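Local coordinates for protein yncA (Salmonella typhimurium, PDB 3DR6) that probably transfers an acetyl group from acetyl-coenzyme A to an acceptor substrate, as a putative acetyltransferase of the GNAT family, at residues C[45-56]-C[67-75]; C[5-16]-C[55-65]. All coordinates share one frame; numbering follows the deposited sequence.

Both contacts belong to the N-terminal half of the GNAT sheet, and their centres lie about 14 Å apart. Contact 2 pairs edge strand 5-8 with strand 56-61. Contact 1 sets the end of helix 39-52, and the turn after it, on strand 64-73. Strand 56-61 lies between 5-8 and 64-73 in the sheet, so the contacts are neighbours and share P55 and V56. Probable backbone hydrogen bonds from L57 N to A69 O and from S59 N to G67 O join them directly. Along the chain their segments alternate: 5-16, 45-56, 55-65, 67-75. Contact 2 adds strand 5-8 to the sheet edge, and contact 1 packs the end of helix 39-52 against the sheet.

Contact 1: C[45-56]-C[67-75]; sequences WYEARQLLGYPV and GYASFGDWR
S70 OG is the polar centre of this contact. S70 OG donates to P55 O (2.7 Å). R49 NH1 donates to S70 OG (2.7 Å). The serine hydroxyl thus links the helix to the turn that follows it. S70 OG lies close to the guanidinium plane of R49, but the hydrogen bond is bent, with an N-H...O angle of 136°. The R49 chain folds at chi2 (-69°), which brings the guanidinium down onto the strand. One face of the group lies against F71 C and G72 CA. W45 NE1 lies 3.5 Å above the plane of the R49 guanidinium, over its centre, on the opposite face. The guanidinium therefore lies between W45 NE1 and the F71-G72 backbone.

Further along, Y54 OH donates to D73 OD1 (2.7 Å) on the syn side of the carboxylate. The ring and carboxylate planes stand nearly perpendicular, at 89°. The same hydroxyl is hydrogen-bonded to K116 NZ, so it bridges D73 and K116.

Packing spreads out from these bonds. F71 CE1 sits over one face of the Y54 ring, 3.6 Å from Y54 CG, while L52 CB covers the other. P55 CD makes a CH-pi contact over the F71 ring, 3.6 Å from its centroid. At the other end, W45 CH2 touches Y68 CE2 at 3.8 Å, the two rings meeting obliquely. W45 CZ2 also rests on S70 CB.

G53 ends the helix in a Schellman motif, with positive phi, and the chain turns there toward the sheet. The contact joins helix 39-52 to one face of the GNAT sheet. F71 and P55 reach L107 of helix 99-113, whereas Y68 packs on I17, I20 and Y21 of helix 14-27. Strand 83-90 borders strand 64-73, with A69 against V88.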
# COMPACT_ATOMS: atom_id res chain seq x y z
N TRP C 45 4.34 18.79 -3.01
CA TRP C 45 3.67 17.82 -2.14
C TRP C 45 2.58 18.47 -1.29
O TRP C 45 1.48 17.91 -1.16
CB TRP C 45 4.70 17.11 -1.26
CG TRP C 45 4.13 16.29 -0.11
CD1 TRP C 45 3.68 15.00 -0.16
CD2 TRP C 45 3.98 16.71 1.26
NE1 TRP C 45 3.26 14.59 1.08
CE2 TRP C 45 3.43 15.61 1.98
CE3 TRP C 45 4.25 17.90 1.95
CZ2 TRP C 45 3.14 15.68 3.35
CZ3 TRP C 45 3.97 17.96 3.33
CH2 TRP C 45 3.42 16.85 4.01
N TYR C 46 2.89 19.63 -0.71
CA TYR C 46 1.96 20.39 0.12
C TYR C 46 0.71 20.79 -0.68
O TYR C 46 -0.42 20.60 -0.22
CB TYR C 46 2.64 21.63 0.71
CG TYR C 46 1.69 22.63 1.32
CD1 TYR C 46 1.22 22.49 2.64
CD2 TYR C 46 1.24 23.73 0.58
CE1 TYR C 46 0.34 23.40 3.19
CE2 TYR C 46 0.36 24.64 1.12
CZ TYR C 46 -0.09 24.47 2.42
OH TYR C 46 -0.96 25.40 2.94
N GLU C 47 0.93 21.35 -1.87
CA GLU C 47 -0.17 21.76 -2.75
C GLU C 47 -1.06 20.58 -3.14
O GLU C 47 -2.28 20.67 -3.09
CB GLU C 47 0.35 22.49 -3.99
CG GLU C 47 0.99 23.86 -3.67
CD GLU C 47 0.00 24.89 -3.12
OE1 GLU C 47 -1.21 24.78 -3.42
OE2 GLU C 47 0.44 25.83 -2.41
N ALA C 48 -0.44 19.48 -3.53
CA ALA C 48 -1.18 18.27 -3.83
C ALA C 48 -2.08 17.85 -2.67
O ALA C 48 -3.25 17.50 -2.89
CB ALA C 48 -0.23 17.15 -4.23
N ARG C 49 -1.57 17.91 -1.43
CA ARG C 49 -2.39 17.58 -0.25
C ARG C 49 -3.57 18.54 -0.12
O ARG C 49 -4.70 18.10 0.12
CB ARG C 49 -1.57 17.57 1.05
CG ARG C 49 -0.69 16.36 1.19
CD ARG C 49 -1.50 15.09 1.40
NE ARG C 49 -0.79 13.88 1.00
CZ ARG C 49 0.02 13.20 1.81
NH1 ARG C 49 0.25 13.63 3.03
NH2 ARG C 49 0.64 12.10 1.38
N GLN C 50 -3.29 19.84 -0.26
CA GLN C 50 -4.34 20.86 -0.24
C GLN C 50 -5.42 20.56 -1.29
O GLN C 50 -6.62 20.69 -1.01
CB GLN C 50 -3.77 22.27 -0.47
CG GLN C 50 -2.70 22.71 0.55
CD GLN C 50 -3.12 22.48 2.00
OE1 GLN C 50 -2.70 21.51 2.65
NE2 GLN C 50 -3.97 23.36 2.51
N LEU C 51 -4.98 20.15 -2.48
CA LEU C 51 -5.89 19.80 -3.58
C LEU C 51 -6.81 18.64 -3.20
O LEU C 51 -7.98 18.61 -3.59
CB LEU C 51 -5.08 19.46 -4.84
CG LEU C 51 -4.50 20.52 -5.80
CD1 LEU C 51 -4.12 21.88 -5.16
CD2 LEU C 51 -3.29 19.93 -6.56
N LEU C 52 -6.29 17.68 -2.43
CA LEU C 52 -7.07 16.54 -1.95
C LEU C 52 -7.95 16.88 -0.74
O LEU C 52 -8.79 16.07 -0.33
CB LEU C 52 -6.16 15.35 -1.61
CG LEU C 52 -5.42 14.58 -2.70
CD1 LEU C 52 -4.50 13.57 -2.06
CD2 LEU C 52 -6.37 13.88 -3.65
N GLY C 53 -7.77 18.07 -0.17
CA GLY C 53 -8.43 18.43 1.08
C GLY C 53 -7.81 17.75 2.31
O GLY C 53 -8.44 17.68 3.37
N TYR C 54 -6.58 17.25 2.17
CA TYR C 54 -5.92 16.57 3.29
C TYR C 54 -5.05 17.52 4.12
O TYR C 54 -4.49 18.48 3.57
CB TYR C 54 -5.12 15.36 2.82
CG TYR C 54 -5.95 14.24 2.24
CD1 TYR C 54 -7.36 14.26 2.31
CD2 TYR C 54 -5.34 13.14 1.64
CE1 TYR C 54 -8.12 13.21 1.76
CE2 TYR C 54 -6.10 12.09 1.09
CZ TYR C 54 -7.48 12.14 1.16
OH TYR C 54 -8.22 11.11 0.62
N PRO C 55 -4.94 17.26 5.43
CA PRO C 55 -4.29 18.23 6.30
C PRO C 55 -2.77 18.11 6.28
O PRO C 55 -2.22 17.00 6.14
CB PRO C 55 -4.86 17.90 7.68
CG PRO C 55 -5.04 16.36 7.63
CD PRO C 55 -5.41 16.06 6.18
N VAL C 56 -2.10 19.25 6.39
CA VAL C 56 -0.69 19.29 6.73
C VAL C 56 -0.62 20.14 7.99
O VAL C 56 -1.02 21.32 7.97
CB VAL C 56 0.21 19.84 5.57
CG1 VAL C 56 1.69 19.82 5.98
CG2 VAL C 56 0.01 19.03 4.27
N GLY C 67 7.98 19.99 14.33
CA GLY C 67 7.46 18.73 13.80
C GLY C 67 6.36 18.99 12.79
O GLY C 67 5.84 20.10 12.69
N TYR C 68 6.00 17.95 12.04
CA TYR C 68 4.87 18.07 11.14
C TYR C 68 4.16 16.72 10.98
O TYR C 68 4.73 15.65 11.28
CB TYR C 68 5.29 18.66 9.78
CG TYR C 68 5.93 17.69 8.80
CD1 TYR C 68 7.32 17.47 8.80
CD2 TYR C 68 5.16 17.02 7.84
CE1 TYR C 68 7.91 16.61 7.90
CE2 TYR C 68 5.75 16.14 6.92
CZ TYR C 68 7.12 15.94 6.96
OH TYR C 68 7.71 15.09 6.04
N ALA C 69 2.92 16.80 10.51
CA ALA C 69 2.09 15.60 10.34
C ALA C 69 1.16 15.78 9.15
O ALA C 69 0.71 16.90 8.85
CB ALA C 69 1.29 15.31 11.60
N SER C 70 0.89 14.68 8.46
CA SER C 70 -0.08 14.69 7.36
C SER C 70 -0.65 13.28 7.21
O SER C 70 -0.18 12.35 7.87
CB SER C 70 0.61 15.12 6.05
OG SER C 70 -0.37 15.39 5.04
N PHE C 71 -1.67 13.13 6.37
CA PHE C 71 -2.02 11.80 5.89
C PHE C 71 -2.31 11.84 4.41
O PHE C 71 -2.63 12.92 3.84
CB PHE C 71 -3.16 11.15 6.70
CG PHE C 71 -4.48 11.88 6.64
CD1 PHE C 71 -5.24 11.89 5.46
CD2 PHE C 71 -4.99 12.52 7.79
CE1 PHE C 71 -6.49 12.54 5.41
CE2 PHE C 71 -6.25 13.17 7.75
CZ PHE C 71 -6.99 13.18 6.55
N GLY C 72 -2.18 10.67 3.80
CA GLY C 72 -2.58 10.46 2.42
C GLY C 72 -3.31 9.16 2.25
O GLY C 72 -3.49 8.39 3.21
N ASP C 73 -3.76 8.89 1.04
CA ASP C 73 -4.43 7.64 0.75
C ASP C 73 -3.47 6.49 1.01
O ASP C 73 -2.28 6.58 0.68
CB ASP C 73 -4.92 7.60 -0.68
CG ASP C 73 -5.95 8.68 -0.96
OD1 ASP C 73 -6.76 9.00 -0.07
OD2 ASP C 73 -5.93 9.22 -2.09
N TRP C 74 -3.98 5.45 1.67
CA TRP C 74 -3.15 4.30 2.03
C TRP C 74 -2.79 3.47 0.80
O TRP C 74 -1.63 3.04 0.64
CB TRP C 74 -3.90 3.43 3.04
CG TRP C 74 -3.14 2.20 3.46
CD1 TRP C 74 -1.83 2.12 3.88
CD2 TRP C 74 -3.67 0.88 3.57
NE1 TRP C 74 -1.51 0.83 4.21
CE2 TRP C 74 -2.61 0.04 4.03
CE3 TRP C 74 -4.92 0.31 3.31
CZ2 TRP C 74 -2.78 -1.33 4.24
CZ3 TRP C 74 -5.08 -1.08 3.51
CH2 TRP C 74 -4.02 -1.87 3.99
N ARG C 75 -3.77 3.27 -0.06
CA ARG C 75 -3.63 2.49 -1.30
C ARG C 75 -4.35 3.21 -2.46
O ARG C 75 -5.19 4.10 -2.20
CB ARG C 75 -4.14 1.06 -1.07
CG ARG C 75 -3.18 0.22 -0.22
CD ARG C 75 -3.72 -1.16 0.25
NE ARG C 75 -4.10 -2.08 -0.83
CZ ARG C 75 -3.28 -2.89 -1.49
NH1 ARG C 75 -1.98 -2.91 -1.26
NH2 ARG C 75 -3.79 -3.70 -2.43

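Contact 2: C[5-16]-C[55-65]; sequences TIRFADKADCAA and PVLVSEENGVV
An antiparallel pair of strands, 5-8 and 56-61, forms this edge of the GNAT sheet. A salt-bridge network of R7, D13 and E60 lies over it. Two backbone pairs are hydrogen-bonded in both directions: T5 with E60, and R7 with V58. I6 and S59 form a non-hydrogen-bonded pair between them. Past the strand, A9 N still reaches V56 O at 2.8 Å.

R7 organises the polar face. Its chain is extended from CG to NE and carries the guanidinium along V58 toward E60. R7 NE donates to E60 OE1 (2.7 Å), in the guanidinium plane but from above the carboxylate plane. The two flat groups are turned 88° apart. The other nitrogens grip D13 end-on: R7 NH1 to D13 OD2 (2.6 Å) and R7 NH2 to D13 OD1 (2.9 Å), both on the syn side. NH1 also donates to F8 O. D10 N reaches D13 OD2 on the anti side, so that oxygen accepts two bonds. These bonds fix the rotation of the guanidinium and tie the 3-10 turn 11-13, just ahead of helix 14-27, to strand 5-8. The arginine would probably help keep D13 and E60 ionised.

Apolar contacts lie beside the network. A9 CB rests on V56 CG1 and V58 CG1. A16 CB meets V65 CB at 3.7 Å, bringing helix 14-27 onto the next strand. On the side facing helix 99-113, F8 lies alongside L57, with F8 CD1 3.7 Å from L57 CD2, and also makes a cation-pi contact with R106 of that helix. Under the guanidinium, V58 CG2 sits against one face, 3.4 Å from R7 NH1.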
# COMPACT_ATOMS: atom_id res chain seq x y z
N THR C 5 2.27 24.98 20.18
CA THR C 5 0.97 24.98 19.51
C THR C 5 1.07 24.07 18.30
O THR C 5 2.18 23.77 17.83
CB THR C 5 0.56 26.37 19.00
OG1 THR C 5 1.63 26.91 18.20
CG2 THR C 5 0.27 27.32 20.16
N ILE C 6 -0.09 23.63 17.80
CA ILE C 6 -0.19 22.89 16.54
C ILE C 6 -1.16 23.67 15.67
O ILE C 6 -2.20 24.13 16.14
CB ILE C 6 -0.69 21.44 16.74
CG1 ILE C 6 0.38 20.59 17.44
CG2 ILE C 6 -1.05 20.80 15.38
CD1 ILE C 6 -0.14 19.28 18.01
N ARG C 7 -0.79 23.87 14.42
CA ARG C 7 -1.64 24.62 13.50
C ARG C 7 -1.54 23.99 12.13
O ARG C 7 -0.67 23.14 11.90
CB ARG C 7 -1.18 26.09 13.45
CG ARG C 7 0.27 26.25 13.02
CD ARG C 7 0.53 27.70 12.71
NE ARG C 7 1.95 27.97 12.51
CZ ARG C 7 2.61 27.75 11.38
NH1 ARG C 7 1.99 27.22 10.33
NH2 ARG C 7 3.90 28.03 11.30
N PHE C 8 -2.42 24.39 11.23
CA PHE C 8 -2.26 24.05 9.82
C PHE C 8 -1.01 24.70 9.25
O PHE C 8 -0.69 25.85 9.57
CB PHE C 8 -3.50 24.47 9.01
CG PHE C 8 -4.69 23.62 9.28
CD1 PHE C 8 -4.75 22.31 8.81
CD2 PHE C 8 -5.76 24.12 10.03
CE1 PHE C 8 -5.85 21.51 9.07
CE2 PHE C 8 -6.86 23.31 10.29
CZ PHE C 8 -6.91 22.01 9.81
N ALA C 9 -0.30 23.94 8.41
CA ALA C 9 0.89 24.46 7.75
C ALA C 9 0.53 25.46 6.66
O ALA C 9 -0.60 25.43 6.11
CB ALA C 9 1.73 23.29 7.17
N ASP C 10 1.48 26.37 6.39
CA ASP C 10 1.44 27.34 5.27
C ASP C 10 2.54 26.99 4.29
O ASP C 10 3.47 26.25 4.62
CB ASP C 10 1.78 28.76 5.75
CG ASP C 10 0.86 29.28 6.80
OD1 ASP C 10 -0.26 28.71 6.98
OD2 ASP C 10 1.24 30.28 7.45
N LYS C 11 2.46 27.59 3.09
CA LYS C 11 3.59 27.57 2.14
C LYS C 11 4.92 27.95 2.80
O LYS C 11 5.96 27.37 2.48
CB LYS C 11 3.34 28.52 0.98
CG LYS C 11 2.51 27.96 -0.17
CD LYS C 11 2.50 28.96 -1.33
CE LYS C 11 3.92 29.11 -1.93
NZ LYS C 11 4.13 30.39 -2.68
N ALA C 12 4.89 28.92 3.72
CA ALA C 12 6.11 29.40 4.38
C ALA C 12 6.77 28.38 5.32
O ALA C 12 7.93 28.55 5.72
CB ALA C 12 5.84 30.71 5.11
N ASP C 13 6.04 27.32 5.67
CA ASP C 13 6.53 26.24 6.55
C ASP C 13 7.26 25.13 5.80
O ASP C 13 7.83 24.22 6.43
CB ASP C 13 5.37 25.59 7.30
CG ASP C 13 4.67 26.54 8.22
OD1 ASP C 13 5.37 27.34 8.88
OD2 ASP C 13 3.42 26.50 8.28
N CYS C 14 7.24 25.21 4.47
CA CYS C 14 7.73 24.11 3.64
C CYS C 14 9.25 23.94 3.67
O CYS C 14 9.74 22.82 3.53
CB CYS C 14 7.18 24.19 2.21
SG CYS C 14 5.43 23.72 2.11
N ALA C 15 10.01 25.03 3.86
CA ALA C 15 11.44 24.88 4.07
C ALA C 15 11.75 24.10 5.35
O ALA C 15 12.62 23.23 5.34
CB ALA C 15 12.17 26.24 4.06
N ALA C 16 11.04 24.39 6.45
CA ALA C 16 11.24 23.66 7.71
C ALA C 16 10.81 22.18 7.59
O ALA C 16 11.47 21.28 8.14
CB ALA C 16 10.48 24.33 8.84
N PRO C 55 -4.94 17.26 5.43
CA PRO C 55 -4.29 18.23 6.30
C PRO C 55 -2.77 18.11 6.28
O PRO C 55 -2.22 17.00 6.14
CB PRO C 55 -4.86 17.90 7.68
CG PRO C 55 -5.04 16.36 7.63
CD PRO C 55 -5.41 16.06 6.18
N VAL C 56 -2.10 19.25 6.39
CA VAL C 56 -0.69 19.29 6.73
C VAL C 56 -0.62 20.14 7.99
O VAL C 56 -1.02 21.32 7.97
CB VAL C 56 0.21 19.84 5.57
CG1 VAL C 56 1.69 19.82 5.98
CG2 VAL C 56 0.01 19.03 4.27
N LEU C 57 -0.19 19.53 9.10
CA LEU C 57 -0.10 20.22 10.40
C LEU C 57 1.36 20.47 10.74
O LEU C 57 2.24 19.69 10.36
CB LEU C 57 -0.70 19.37 11.51
CG LEU C 57 -2.16 18.91 11.33
CD1 LEU C 57 -2.51 17.86 12.37
CD2 LEU C 57 -3.13 20.10 11.37
N VAL C 58 1.62 21.55 11.48
CA VAL C 58 2.94 21.72 12.08
C VAL C 58 2.80 21.93 13.57
O VAL C 58 1.82 22.55 14.02
CB VAL C 58 3.77 22.89 11.46
CG1 VAL C 58 4.15 22.58 10.02
CG2 VAL C 58 3.01 24.20 11.56
N SER C 59 3.78 21.43 14.34
CA SER C 59 3.99 21.89 15.71
C SER C 59 4.98 23.07 15.72
O SER C 59 5.92 23.13 14.92
CB SER C 59 4.46 20.77 16.65
OG SER C 59 5.52 20.01 16.11
N GLU C 60 4.74 24.02 16.62
CA GLU C 60 5.54 25.23 16.67
C GLU C 60 5.83 25.55 18.14
O GLU C 60 4.99 25.31 19.02
CB GLU C 60 4.75 26.36 16.00
CG GLU C 60 5.52 27.62 15.62
CD GLU C 60 4.60 28.67 15.00
OE1 GLU C 60 3.42 28.36 14.74
OE2 GLU C 60 5.03 29.82 14.80
N GLU C 61 7.03 26.08 18.39
CA GLU C 61 7.47 26.51 19.72
C GLU C 61 8.38 27.71 19.49
O GLU C 61 9.38 27.62 18.75
CB GLU C 61 8.23 25.38 20.41
CG GLU C 61 8.69 25.66 21.86
CD GLU C 61 9.65 24.58 22.35
OE1 GLU C 61 9.27 23.39 22.33
OE2 GLU C 61 10.80 24.91 22.72
N ASN C 62 8.03 28.84 20.11
CA ASN C 62 8.80 30.08 19.99
C ASN C 62 9.05 30.42 18.52
O ASN C 62 10.14 30.84 18.14
CB ASN C 62 10.11 29.97 20.77
CG ASN C 62 10.60 31.33 21.30
OD1 ASN C 62 9.83 32.26 21.49
ND2 ASN C 62 11.91 31.42 21.55
N GLY C 63 8.03 30.21 17.69
CA GLY C 63 8.14 30.47 16.25
C GLY C 63 8.92 29.46 15.42
O GLY C 63 9.09 29.66 14.21
N VAL C 64 9.42 28.39 16.04
CA VAL C 64 10.19 27.37 15.31
C VAL C 64 9.30 26.14 15.05
O VAL C 64 8.60 25.67 15.96
CB VAL C 64 11.50 26.97 16.07
CG1 VAL C 64 12.24 25.83 15.33
CG2 VAL C 64 12.42 28.21 16.28
N VAL C 65 9.31 25.65 13.81
CA VAL C 65 8.58 24.41 13.47
C VAL C 65 9.36 23.23 14.05
O VAL C 65 10.50 22.99 13.68
CB VAL C 65 8.37 24.27 11.93
CG1 VAL C 65 7.78 22.88 11.57
CG2 VAL C 65 7.43 25.38 11.41
O HOH W 1 3.58 28.34 19.46